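Local coordinates for protein probable glutathione S-transferase GSTU1 (Oryza sativa, PDB 1OYJ) that conjugates reduced glutathione to a wide range of hydrophobic electrophiles, as a tau-class plant glutathione transferase, at residues Q19-A24 and V167-F172; D11-S15 and K216-F220; L141-E145 and V190-L194. Numbering follows the deposited sequence.

Contact 1: Q19-A24 and V167-F172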
ATOM      1  N   GLN A  19       2.942  16.317   2.606  1.00 20.35           N
ATOM      2  CA  GLN A  19       1.942  17.232   2.115  1.00 20.45           C
ATOM      3  C   GLN A  19       0.521  16.614   2.018  1.00 20.00           C
ATOM      4  O   GLN A  19      -0.444  17.300   2.236  1.00 18.60           O
ATOM      5  CB  GLN A  19       2.382  17.844   0.801  1.00 19.78           C
ATOM      6  CG  GLN A  19       3.547  18.888   0.998  1.00 22.57           C
ATOM      7  CD  GLN A  19       4.272  19.104  -0.291  1.00 23.93           C
ATOM      8  OE1 GLN A  19       3.824  18.616  -1.283  1.00 23.32           O
ATOM      9  NE2 GLN A  19       5.423  19.799  -0.273  1.00 18.58           N
ATOM     10  N   ARG A  20       0.410  15.326   1.654  1.00 18.68           N
ATOM     11  CA  ARG A  20      -0.822  14.690   1.720  1.00 20.53           C
ATOM     12  C   ARG A  20      -1.518  14.881   3.048  1.00 20.24           C
ATOM     13  O   ARG A  20      -2.717  15.139   3.064  1.00 19.24           O
ATOM     14  CB  ARG A  20      -0.776  13.167   1.473  1.00 21.45           C
ATOM     15  CG  ARG A  20      -0.262  12.733   0.152  1.00 21.83           C
ATOM     16  CD  ARG A  20       0.066  11.268   0.096  1.00 18.90           C
ATOM     17  NE  ARG A  20       0.302  10.817  -1.253  1.00 19.30           N
ATOM     18  CZ  ARG A  20       0.614   9.590  -1.594  1.00 21.04           C
ATOM     19  NH1 ARG A  20       0.953   8.692  -0.668  1.00 18.82           N
ATOM     20  NH2 ARG A  20       0.627   9.255  -2.864  1.00 17.47           N
ATOM     21  N   CYS A  21      -0.813  14.597   4.118  1.00 21.44           N
ATOM     22  CA  CYS A  21      -1.393  14.594   5.403  1.00 21.35           C
ATOM     23  C   CYS A  21      -1.692  16.051   5.797  1.00 20.43           C
ATOM     24  O   CYS A  21      -2.660  16.333   6.499  1.00 20.34           O
ATOM     25  CB  CYS A  21      -0.418  14.028   6.416  1.00 24.17           C
ATOM     26  SG  CYS A  21       0.285  12.444   5.991  1.00 25.63           S
ATOM     27  N   ARG A  22      -0.829  16.984   5.391  1.00 18.54           N
ATOM     28  CA  ARG A  22      -1.161  18.419   5.664  1.00 20.66           C
ATOM     29  C   ARG A  22      -2.516  18.837   5.021  1.00 19.64           C
ATOM     30  O   ARG A  22      -3.345  19.515   5.702  1.00 20.11           O
ATOM     31  CB  ARG A  22      -0.081  19.436   5.190  1.00 19.86           C
ATOM     32  CG  ARG A  22       1.305  19.253   5.959  1.00 23.00           C
ATOM     33  CD  ARG A  22       2.518  19.984   5.340  1.00 24.59           C
ATOM     34  NE  ARG A  22       3.603  19.115   5.013  1.00 24.90           N
ATOM     35  CZ  ARG A  22       4.618  19.468   4.267  1.00 25.60           C
ATOM     36  NH1 ARG A  22       5.540  18.586   3.974  1.00 26.38           N
ATOM     37  NH2 ARG A  22       4.673  20.681   3.755  1.00 24.84           N
ATOM     38  N   ILE A  23      -2.672  18.528   3.737  1.00 17.77           N
ATOM     39  CA  ILE A  23      -3.907  18.881   3.001  1.00 19.13           C
ATOM     40  C   ILE A  23      -5.117  18.216   3.627  1.00 19.94           C
ATOM     41  O   ILE A  23      -6.148  18.824   3.762  1.00 22.77           O
ATOM     42  CB  ILE A  23      -3.722  18.492   1.532  1.00 17.78           C
ATOM     43  CG1 ILE A  23      -2.691  19.454   0.916  1.00 16.66           C
ATOM     44  CG2 ILE A  23      -5.000  18.477   0.724  1.00 18.84           C
ATOM     45  CD1 ILE A  23      -2.150  18.861  -0.426  1.00 19.90           C
ATOM     46  N   ALA A  24      -4.972  16.931   4.012  1.00 20.78           N
ATOM     47  CA  ALA A  24      -6.089  16.198   4.593  1.00 19.67           C
ATOM     48  C   ALA A  24      -6.551  16.761   5.940  1.00 20.76           C
ATOM     49  O   ALA A  24      -7.767  16.939   6.177  1.00 20.99           O
ATOM     50  CB  ALA A  24      -5.763  14.757   4.671  1.00 20.34           C
ATOM     51  N   VAL A 167      -6.239  13.627  -2.947  1.00 15.54           N
ATOM     52  CA  VAL A 167      -5.243  13.961  -1.960  1.00 17.35           C
ATOM     53  C   VAL A 167      -3.963  13.223  -2.150  1.00 16.11           C
ATOM     54  O   VAL A 167      -2.870  13.813  -2.061  1.00 16.64           O
ATOM     55  CB  VAL A 167      -5.830  13.919  -0.549  1.00 14.48           C
ATOM     56  CG1 VAL A 167      -4.734  14.260   0.475  1.00 17.25           C
ATOM     57  CG2 VAL A 167      -6.906  14.968  -0.394  1.00 18.30           C
ATOM     58  N   ALA A 168      -4.016  11.939  -2.444  1.00 17.03           N
ATOM     59  CA  ALA A 168      -2.785  11.184  -2.690  1.00 18.14           C
ATOM     60  C   ALA A 168      -1.965  11.733  -3.864  1.00 18.90           C
ATOM     61  O   ALA A 168      -0.752  11.673  -3.836  1.00 16.25           O
ATOM     62  CB  ALA A 168      -3.103   9.757  -2.948  1.00 20.68           C
ATOM     63  N   LEU A 169      -2.639  12.198  -4.919  1.00 15.27           N
ATOM     64  CA  LEU A 169      -1.920  12.552  -6.145  1.00 15.64           C
ATOM     65  C   LEU A 169      -1.544  14.056  -6.162  1.00 15.36           C
ATOM     66  O   LEU A 169      -0.539  14.462  -6.751  1.00 15.88           O
ATOM     67  CB  LEU A 169      -2.866  12.326  -7.352  1.00 15.77           C
ATOM     68  CG  LEU A 169      -2.266  12.633  -8.743  1.00 16.09           C
ATOM     69  CD1 LEU A 169      -0.961  11.941  -8.981  1.00 15.90           C
ATOM     70  CD2 LEU A 169      -3.246  12.261  -9.832  1.00 15.92           C
ATOM     71  N   VAL A 170      -2.370  14.883  -5.500  1.00 15.63           N
ATOM     72  CA  VAL A 170      -2.211  16.363  -5.729  1.00 17.11           C
ATOM     73  C   VAL A 170      -0.851  16.964  -5.424  1.00 16.35           C
ATOM     74  O   VAL A 170      -0.418  17.827  -6.160  1.00 17.14           O
ATOM     75  CB  VAL A 170      -3.320  17.173  -5.140  1.00 16.07           C
ATOM     76  CG1 VAL A 170      -3.285  17.198  -3.691  1.00 17.29           C
ATOM     77  CG2 VAL A 170      -3.407  18.592  -5.766  1.00 16.91           C
ATOM     78  N   PRO A 171      -0.136  16.494  -4.401  1.00 16.61           N
ATOM     79  CA  PRO A 171       1.200  17.053  -4.191  1.00 17.49           C
ATOM     80  C   PRO A 171       2.146  16.898  -5.373  1.00 17.77           C
ATOM     81  O   PRO A 171       2.980  17.772  -5.629  1.00 17.75           O
ATOM     82  CB  PRO A 171       1.706  16.366  -2.933  1.00 19.34           C
ATOM     83  CG  PRO A 171       0.401  15.892  -2.225  1.00 18.49           C
ATOM     84  CD  PRO A 171      -0.502  15.514  -3.357  1.00 16.32           C
ATOM     85  N   PHE A 172       1.962  15.864  -6.165  1.00 16.73           N
ATOM     86  CA  PHE A 172       2.822  15.686  -7.277  1.00 18.29           C
ATOM     87  C   PHE A 172       2.546  16.687  -8.403  1.00 18.79           C
ATOM     88  O   PHE A 172       3.396  16.867  -9.273  1.00 18.46           O
ATOM     89  CB  PHE A 172       2.752  14.219  -7.769  1.00 19.39           C
ATOM     90  CG  PHE A 172       3.276  13.244  -6.784  1.00 19.92           C
ATOM     91  CD1 PHE A 172       2.427  12.521  -5.930  1.00 19.94           C
ATOM     92  CD2 PHE A 172       4.628  13.064  -6.646  1.00 20.57           C
ATOM     93  CE1 PHE A 172       3.009  11.654  -5.021  1.00 20.88           C
ATOM     94  CE2 PHE A 172       5.122  12.228  -5.736  1.00 16.42           C
ATOM     95  CZ  PHE A 172       4.338  11.531  -4.936  1.00 18.26           C
TER
HETATM   96  O   HOH W   1       5.079  18.284  -3.660  1.00 41.20           O

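Contact 2: D11-S15 and K216-F220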
ATOM      1  N   ASP A  11       7.712  16.165   9.614  1.00 21.44           N
ATOM      2  CA  ASP A  11       7.666  16.241   8.158  1.00 21.25           C
ATOM      3  C   ASP A  11       8.927  16.919   7.589  1.00 21.81           C
ATOM      4  O   ASP A  11       9.882  17.284   8.342  1.00 20.57           O
ATOM      5  CB  ASP A  11       6.348  16.953   7.898  1.00 22.31           C
ATOM      6  CG  ASP A  11       5.736  16.710   6.510  1.00 23.18           C
ATOM      7  OD1 ASP A  11       6.404  16.184   5.585  1.00 29.07           O
ATOM      8  OD2 ASP A  11       4.543  17.054   6.323  1.00 26.91           O
ATOM      9  N   PHE A  12       8.984  17.058   6.282  1.00 19.45           N
ATOM     10  CA  PHE A  12      10.080  17.660   5.561  1.00 20.25           C
ATOM     11  C   PHE A  12       9.339  18.546   4.555  1.00 21.48           C
ATOM     12  O   PHE A  12       8.389  18.061   3.871  1.00 21.44           O
ATOM     13  CB  PHE A  12      10.951  16.607   4.897  1.00 18.71           C
ATOM     14  CG  PHE A  12      12.035  17.192   4.048  1.00 23.19           C
ATOM     15  CD1 PHE A  12      12.880  18.116   4.579  1.00 27.45           C
ATOM     16  CD2 PHE A  12      12.278  16.738   2.780  1.00 27.65           C
ATOM     17  CE1 PHE A  12      13.933  18.686   3.831  1.00 31.61           C
ATOM     18  CE2 PHE A  12      13.350  17.279   2.023  1.00 33.78           C
ATOM     19  CZ  PHE A  12      14.151  18.286   2.547  1.00 27.74           C
ATOM     20  N   TRP A  13       9.678  19.827   4.464  1.00 20.73           N
ATOM     21  CA  TRP A  13       8.834  20.800   3.686  1.00 22.71           C
ATOM     22  C   TRP A  13       8.387  20.380   2.287  1.00 20.70           C
ATOM     23  O   TRP A  13       7.227  20.511   1.930  1.00 20.65           O
ATOM     24  CB  TRP A  13       9.545  22.197   3.674  1.00 22.84           C
ATOM     25  CG  TRP A  13      10.755  22.239   2.839  1.00 21.51           C
ATOM     26  CD1 TRP A  13      11.944  21.911   3.203  1.00 21.83           C
ATOM     27  CD2 TRP A  13      10.827  22.619   1.486  1.00 21.17           C
ATOM     28  NE1 TRP A  13      12.830  21.960   2.148  1.00 24.91           N
ATOM     29  CE2 TRP A  13      12.157  22.457   1.078  1.00 25.97           C
ATOM     30  CE3 TRP A  13       9.899  23.090   0.570  1.00 23.27           C
ATOM     31  CZ2 TRP A  13      12.580  22.683  -0.221  1.00 22.53           C
ATOM     32  CZ3 TRP A  13      10.315  23.361  -0.698  1.00 23.56           C
ATOM     33  CH2 TRP A  13      11.628  23.192  -1.083  1.00 22.22           C
ATOM     34  N   VAL A  14       9.314  19.905   1.480  1.00 20.25           N
ATOM     35  CA  VAL A  14       9.068  19.574   0.061  1.00 20.33           C
ATOM     36  C   VAL A  14       8.463  18.164  -0.143  1.00 20.88           C
ATOM     37  O   VAL A  14       8.125  17.783  -1.261  1.00 20.25           O
ATOM     38  CB  VAL A  14      10.398  19.686  -0.717  1.00 21.31           C
ATOM     39  CG1 VAL A  14      11.275  18.422  -0.437  1.00 24.10           C
ATOM     40  CG2 VAL A  14      10.162  19.834  -2.228  1.00 24.09           C
ATOM     41  N   SER A  15       8.322  17.372   0.936  1.00 18.40           N
ATOM     42  CA  SER A  15       7.715  16.021   0.807  1.00 20.14           C
ATOM     43  C   SER A  15       6.268  15.966   0.315  1.00 18.17           C
ATOM     44  O   SER A  15       5.375  16.391   0.996  1.00 20.16           O
ATOM     45  CB  SER A  15       7.739  15.231   2.123  1.00 17.92           C
ATOM     46  OG  SER A  15       7.190  13.956   1.942  1.00 21.16           O
ATOM     47  N   LYS A 216       9.781  26.494  -7.099  1.00 20.81           N
ATOM     48  CA  LYS A 216      10.538  26.073  -5.944  1.00 19.96           C
ATOM     49  C   LYS A 216      10.916  24.592  -5.976  1.00 19.36           C
ATOM     50  O   LYS A 216      12.039  24.208  -5.649  1.00 18.83           O
ATOM     51  CB  LYS A 216       9.726  26.361  -4.700  1.00 18.78           C
ATOM     52  CG  LYS A 216      10.574  26.162  -3.471  1.00 21.02           C
ATOM     53  CD  LYS A 216      10.378  27.050  -2.400  1.00 24.02           C
ATOM     54  CE  LYS A 216      11.338  26.712  -1.242  1.00 24.29           C
ATOM     55  NZ  LYS A 216      11.272  27.704  -0.259  1.00 24.98           N
ATOM     56  N   VAL A 217      10.024  23.767  -6.468  1.00 17.39           N
ATOM     57  CA  VAL A 217      10.303  22.344  -6.605  1.00 18.94           C
ATOM     58  C   VAL A 217      11.331  22.122  -7.665  1.00 18.94           C
ATOM     59  O   VAL A 217      12.239  21.357  -7.452  1.00 19.23           O
ATOM     60  CB  VAL A 217       9.030  21.503  -6.887  1.00 20.01           C
ATOM     61  CG1 VAL A 217       9.316  20.027  -7.220  1.00 19.47           C
ATOM     62  CG2 VAL A 217       8.082  21.536  -5.708  1.00 20.10           C
ATOM     63  N   TYR A 218      11.292  22.882  -8.738  1.00 20.19           N
ATOM     64  CA  TYR A 218      12.291  22.681  -9.804  1.00 21.20           C
ATOM     65  C   TYR A 218      13.678  22.998  -9.300  1.00 23.08           C
ATOM     66  O   TYR A 218      14.643  22.388  -9.741  1.00 22.43           O
ATOM     67  CB  TYR A 218      12.033  23.528 -10.998  1.00 21.33           C
ATOM     68  CG  TYR A 218      12.929  23.249 -12.226  1.00 25.18           C
ATOM     69  CD1 TYR A 218      13.094  21.980 -12.713  1.00 27.04           C
ATOM     70  CD2 TYR A 218      13.589  24.275 -12.870  1.00 28.76           C
ATOM     71  CE1 TYR A 218      13.856  21.726 -13.818  1.00 32.71           C
ATOM     72  CE2 TYR A 218      14.386  24.015 -13.990  1.00 34.89           C
ATOM     73  CZ  TYR A 218      14.496  22.742 -14.436  1.00 32.61           C
ATOM     74  OH  TYR A 218      15.270  22.421 -15.505  1.00 42.06           O
ATOM     75  N   ASP A 219      13.760  24.000  -8.431  1.00 24.97           N
ATOM     76  CA  ASP A 219      15.019  24.391  -7.808  1.00 26.80           C
ATOM     77  C   ASP A 219      15.515  23.306  -6.869  1.00 25.65           C
ATOM     78  O   ASP A 219      16.710  22.916  -6.862  1.00 28.39           O
ATOM     79  CB  ASP A 219      14.773  25.695  -7.090  1.00 28.82           C
ATOM     80  CG  ASP A 219      14.923  26.879  -8.014  1.00 32.84           C
ATOM     81  OD1 ASP A 219      15.491  26.748  -9.153  1.00 38.99           O
ATOM     82  OD2 ASP A 219      14.454  27.962  -7.673  1.00 41.73           O
ATOM     83  N   PHE A 220      14.610  22.696  -6.141  1.00 24.94           N
ATOM     84  CA  PHE A 220      15.010  21.550  -5.296  1.00 24.99           C
ATOM     85  C   PHE A 220      15.501  20.366  -6.207  1.00 25.05           C
ATOM     86  O   PHE A 220      16.509  19.723  -5.887  1.00 25.69           O
ATOM     87  CB  PHE A 220      13.874  21.134  -4.427  1.00 22.85           C
ATOM     88  CG  PHE A 220      14.202  20.082  -3.491  1.00 24.45           C
ATOM     89  CD1 PHE A 220      14.932  20.354  -2.368  1.00 28.94           C
ATOM     90  CD2 PHE A 220      13.749  18.801  -3.694  1.00 27.22           C
ATOM     91  CE1 PHE A 220      15.299  19.339  -1.492  1.00 26.83           C
ATOM     92  CE2 PHE A 220      14.055  17.809  -2.814  1.00 28.01           C
ATOM     93  CZ  PHE A 220      14.833  18.097  -1.682  1.00 26.82           C
TER

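Contact 3: L141-E145 and V190-L194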
ATOM      1  N   LEU A 141       0.828   9.431 -16.586  1.00 17.26           N
ATOM      2  CA  LEU A 141      -0.104  10.546 -16.504  1.00 18.89           C
ATOM      3  C   LEU A 141      -1.323  10.288 -17.409  1.00 19.68           C
ATOM      4  O   LEU A 141      -2.453  10.622 -17.047  1.00 18.72           O
ATOM      5  CB  LEU A 141       0.583  11.843 -16.875  1.00 19.10           C
ATOM      6  CG  LEU A 141       1.800  12.182 -15.947  1.00 17.96           C
ATOM      7  CD1 LEU A 141       2.446  13.509 -16.453  1.00 18.67           C
ATOM      8  CD2 LEU A 141       1.266  12.370 -14.574  1.00 17.99           C
ATOM      9  N   ARG A 142      -1.092   9.649 -18.543  1.00 17.26           N
ATOM     10  CA  ARG A 142      -2.228   9.318 -19.428  1.00 18.69           C
ATOM     11  C   ARG A 142      -3.117   8.274 -18.780  1.00 18.94           C
ATOM     12  O   ARG A 142      -4.353   8.304 -18.935  1.00 15.15           O
ATOM     13  CB  ARG A 142      -1.733   8.805 -20.803  1.00 18.73           C
ATOM     14  CG  ARG A 142      -1.328   9.850 -21.807  1.00 21.07           C
ATOM     15  CD  ARG A 142      -0.847   9.223 -23.139  1.00 22.17           C
ATOM     16  NE  ARG A 142       0.043  10.083 -23.895  1.00 27.81           N
ATOM     17  CZ  ARG A 142       1.345   9.842 -24.074  1.00 30.92           C
ATOM     18  NH1 ARG A 142       1.950   8.777 -23.526  1.00 34.24           N
ATOM     19  NH2 ARG A 142       2.051  10.689 -24.794  1.00 35.85           N
ATOM     20  N   THR A 143      -2.519   7.376 -18.021  1.00 17.16           N
ATOM     21  CA  THR A 143      -3.255   6.356 -17.293  1.00 18.41           C
ATOM     22  C   THR A 143      -4.126   6.976 -16.170  1.00 18.19           C
ATOM     23  O   THR A 143      -5.348   6.650 -16.074  1.00 17.83           O
ATOM     24  CB  THR A 143      -2.270   5.310 -16.652  1.00 19.80           C
ATOM     25  OG1 THR A 143      -1.577   4.655 -17.694  1.00 18.75           O
ATOM     26  CG2 THR A 143      -3.028   4.259 -15.864  1.00 19.63           C
ATOM     27  N   LEU A 144      -3.555   7.949 -15.457  1.00 17.02           N
ATOM     28  CA  LEU A 144      -4.300   8.696 -14.447  1.00 17.13           C
ATOM     29  C   LEU A 144      -5.450   9.450 -15.115  1.00 17.16           C
ATOM     30  O   LEU A 144      -6.658   9.482 -14.646  1.00 17.83           O
ATOM     31  CB  LEU A 144      -3.416   9.590 -13.583  1.00 15.07           C
ATOM     32  CG  LEU A 144      -2.544   8.715 -12.673  1.00 17.41           C
ATOM     33  CD1 LEU A 144      -1.340   9.494 -12.214  1.00 19.49           C
ATOM     34  CD2 LEU A 144      -3.396   8.071 -11.490  1.00 19.52           C
ATOM     35  N   GLU A 145      -5.106  10.077 -16.230  1.00 19.12           N
ATOM     36  CA  GLU A 145      -6.119  10.826 -16.946  1.00 19.28           C
ATOM     37  C   GLU A 145      -7.308   9.960 -17.318  1.00 20.91           C
ATOM     38  O   GLU A 145      -8.518  10.412 -17.206  1.00 20.81           O
ATOM     39  CB  GLU A 145      -5.515  11.515 -18.211  1.00 20.16           C
ATOM     40  CG  GLU A 145      -6.312  12.645 -18.821  1.00 22.44           C
ATOM     41  CD  GLU A 145      -5.932  12.981 -20.317  1.00 24.90           C
ATOM     42  OE1 GLU A 145      -6.273  14.109 -20.788  1.00 21.06           O
ATOM     43  OE2 GLU A 145      -5.355  12.098 -21.044  1.00 21.51           O
ATOM     44  N   VAL A 190       0.095  16.004 -23.325  1.00 22.15           N
ATOM     45  CA  VAL A 190       0.020  14.609 -23.132  1.00 24.39           C
ATOM     46  C   VAL A 190      -1.270  14.221 -22.427  1.00 22.43           C
ATOM     47  O   VAL A 190      -1.852  13.194 -22.735  1.00 23.29           O
ATOM     48  CB  VAL A 190       1.261  14.195 -22.231  1.00 26.08           C
ATOM     49  CG1 VAL A 190       0.930  13.048 -21.352  1.00 29.45           C
ATOM     50  CG2 VAL A 190       2.548  13.950 -23.116  1.00 29.20           C
ATOM     51  N   ALA A 191      -1.714  15.016 -21.447  1.00 21.26           N
ATOM     52  CA  ALA A 191      -2.905  14.664 -20.645  1.00 19.64           C
ATOM     53  C   ALA A 191      -3.708  15.900 -20.173  1.00 19.92           C
ATOM     54  O   ALA A 191      -3.777  16.229 -18.981  1.00 18.10           O
ATOM     55  CB  ALA A 191      -2.468  13.849 -19.477  1.00 19.98           C
ATOM     56  N   PRO A 192      -4.311  16.607 -21.126  1.00 20.18           N
ATOM     57  CA  PRO A 192      -4.970  17.893 -20.869  1.00 19.46           C
ATOM     58  C   PRO A 192      -6.000  17.850 -19.721  1.00 17.42           C
ATOM     59  O   PRO A 192      -6.082  18.773 -18.941  1.00 17.97           O
ATOM     60  CB  PRO A 192      -5.689  18.264 -22.251  1.00 21.28           C
ATOM     61  CG  PRO A 192      -5.597  17.010 -23.081  1.00 22.12           C
ATOM     62  CD  PRO A 192      -4.522  16.131 -22.489  1.00 21.90           C
ATOM     63  N   ARG A 193      -6.734  16.778 -19.581  1.00 14.47           N
ATOM     64  CA  ARG A 193      -7.708  16.693 -18.504  1.00 15.62           C
ATOM     65  C   ARG A 193      -7.046  16.527 -17.137  1.00 16.10           C
ATOM     66  O   ARG A 193      -7.595  17.018 -16.143  1.00 15.78           O
ATOM     67  CB  ARG A 193      -8.744  15.600 -18.726  1.00 15.36           C
ATOM     68  CG  ARG A 193      -9.841  15.996 -19.726  1.00 20.64           C
ATOM     69  CD  ARG A 193     -10.754  14.880 -19.967  1.00 22.53           C
ATOM     70  NE  ARG A 193     -10.068  13.998 -20.893  1.00 25.99           N
ATOM     71  CZ  ARG A 193      -9.697  12.782 -20.664  1.00 27.35           C
ATOM     72  NH1 ARG A 193      -9.042  12.167 -21.605  1.00 29.48           N
ATOM     73  NH2 ARG A 193      -9.949  12.205 -19.520  1.00 29.08           N
ATOM     74  N   LEU A 194      -5.849  15.943 -17.108  1.00 17.12           N
ATOM     75  CA  LEU A 194      -5.154  15.870 -15.835  1.00 18.25           C
ATOM     76  C   LEU A 194      -4.597  17.253 -15.459  1.00 18.82           C
ATOM     77  O   LEU A 194      -4.658  17.673 -14.317  1.00 18.49           O
ATOM     78  CB  LEU A 194      -4.043  14.849 -15.890  1.00 17.72           C
ATOM     79  CG  LEU A 194      -3.389  14.502 -14.573  1.00 20.62           C
ATOM     80  CD1 LEU A 194      -4.438  13.766 -13.635  1.00 20.58           C
ATOM     81  CD2 LEU A 194      -2.164  13.662 -14.732  1.00 17.50           C
TER
HETATM   82  O   HOH W   2      -4.094  12.264 -23.329  1.00 47.35           O

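Contact 1: Q19-A24 and V167-F172
Segment 19-24, inside helix 16-28, approaches segment 167-172 most closely at two points, R20 with V167 (CA-CA 5.8 Å) and Q19 with P171 (CA-CA 6.4 Å). The backbone of 167-172 begins in helix 164-169 and keeps helical angles to F172. Within that helix the carbonyl of A168 accepts two hydrogen bonds from one guanidinium, R20 NE to A168 O and R20 NH2 to A168 O, both 2.9 Å. A168 CB covers one guanidinium face; NH1 turns to D112 and S69, the latter a glutathione-binding residue. This is the domain interface of the GST fold, where the first helix of the thioredoxin-like domain packs on the all-helical domain. Its apolar part centres on I23, whose CD1 lies 3.8 Å from V170 CG1 and whose CG2 lies 4.1 Å from V167 CG2. Water 1 donates to Q19 OE1 (2.7 Å) and to P171 O (2.9 Å), while Q19 NE2 bonds W13 O.

Contact 2: D11-S15 and K216-F220
K216 opens the helical side of this contact, its extended side chain running beside the indole of W13. K216 CE comes within 3.5 Å of W13 CH2, and K216 NZ stands 4.8 Å from the centroid of the six-membered ring, 24° off its normal, a cation-pi interaction over the indole face. One residue on, V217 touches more lightly, with its CG2 at 4.4 Å from V14 CG2, although these two residues have the nearest CA atoms of the segments (7.3 Å). Next in sequence, Y218 meets Y177 edge-to-face. The partner segment is the loop between the first strand and first helix of the thioredoxin-like domain, folded as a type I turn from F12 to S15 and closed by S15 N to F12 O at 3.0 Å. S15, the last residue of the turn, binds glutathione and is the N-cap of helix 16-28, its OG bonded to G18 N. Thus the turn that presents this residue leans on the C-terminal helix 214-229. F220, one helical turn beyond K216, receives three side chains: V14 CG1 sits over its face in a CH-pi contact, 3.9 Å from the centroid; the six-membered ring of W13 directs an edge at it in an offset edge-to-face pair, planes at 81° and centroids 5.8 Å apart; and F12 CE2 reaches F220 CZ at 4.1 Å.

Contact 3: L141-E145 and V190-L194
Polar interactions gather around E145, the residue of helix 127-148 that is most covered here. Its OE1 accepts a hydrogen bond from the backbone nitrogen of R193 (R193 N to E145 OE1, 3.0 Å), in the first turn of helix 192-201, whose N-cap is A191. The same oxygen lies 3.5 Å from R193 NH1 in a salt bridge, but well out of the guanidinium plane, so the attraction is one of charge without a directed N-H. A weak hydrogen bond joins R193 NH2 to E145 O (3.3 Å), and NH2 also bonds G149 O. On the second carboxylate oxygen, water 2 donates to E145 OE2 (2.6 Å) and V190 O (2.5 Å), bridging helix 127-148 to V190, the last residue of helix 187-190.

Apolar contacts lie alongside. L141 CD2 meets L194 CD2 at 3.7 Å, and L144 CB is 4.3 Å from L194 CD1; F176 packs against both L141 and L194. V190 CG1 covers a face of the R142 guanidinium, whose NH1 pairs with E139. All of this sits within the helical C-terminal domain, and no residue of the two segments lines a glutathione pocket.

With alanine at the N-cap position, no side-chain hydroxyl or carboxylate is available there; the carboxylate of E145, from a helix distant in sequence, instead binds a first-turn N-H, fixing the start of helix 192-201 against helix 127-148.

From the N terminus, the chain leaves strand 7-11 through segment 11-15 of contact 2, then enters the first helix with segment 19-24 of contact 1. Contact 1 closes a loop of 142 residues at 167-172, and contact 2, closing last at 216-220, encloses both other loops. Contact 3 opens at 141-145, within the loop of contact 1, and closes at 190-194 beyond it, so those two cross. Contacts 1 and 2 each join the thioredoxin-like domain to the helical domain and meet through the salt bridge R22 NE to D11 OD2 (2.6 Å). Contact 3 ties helices within the helical domain, and L169 packs on L144 and L194.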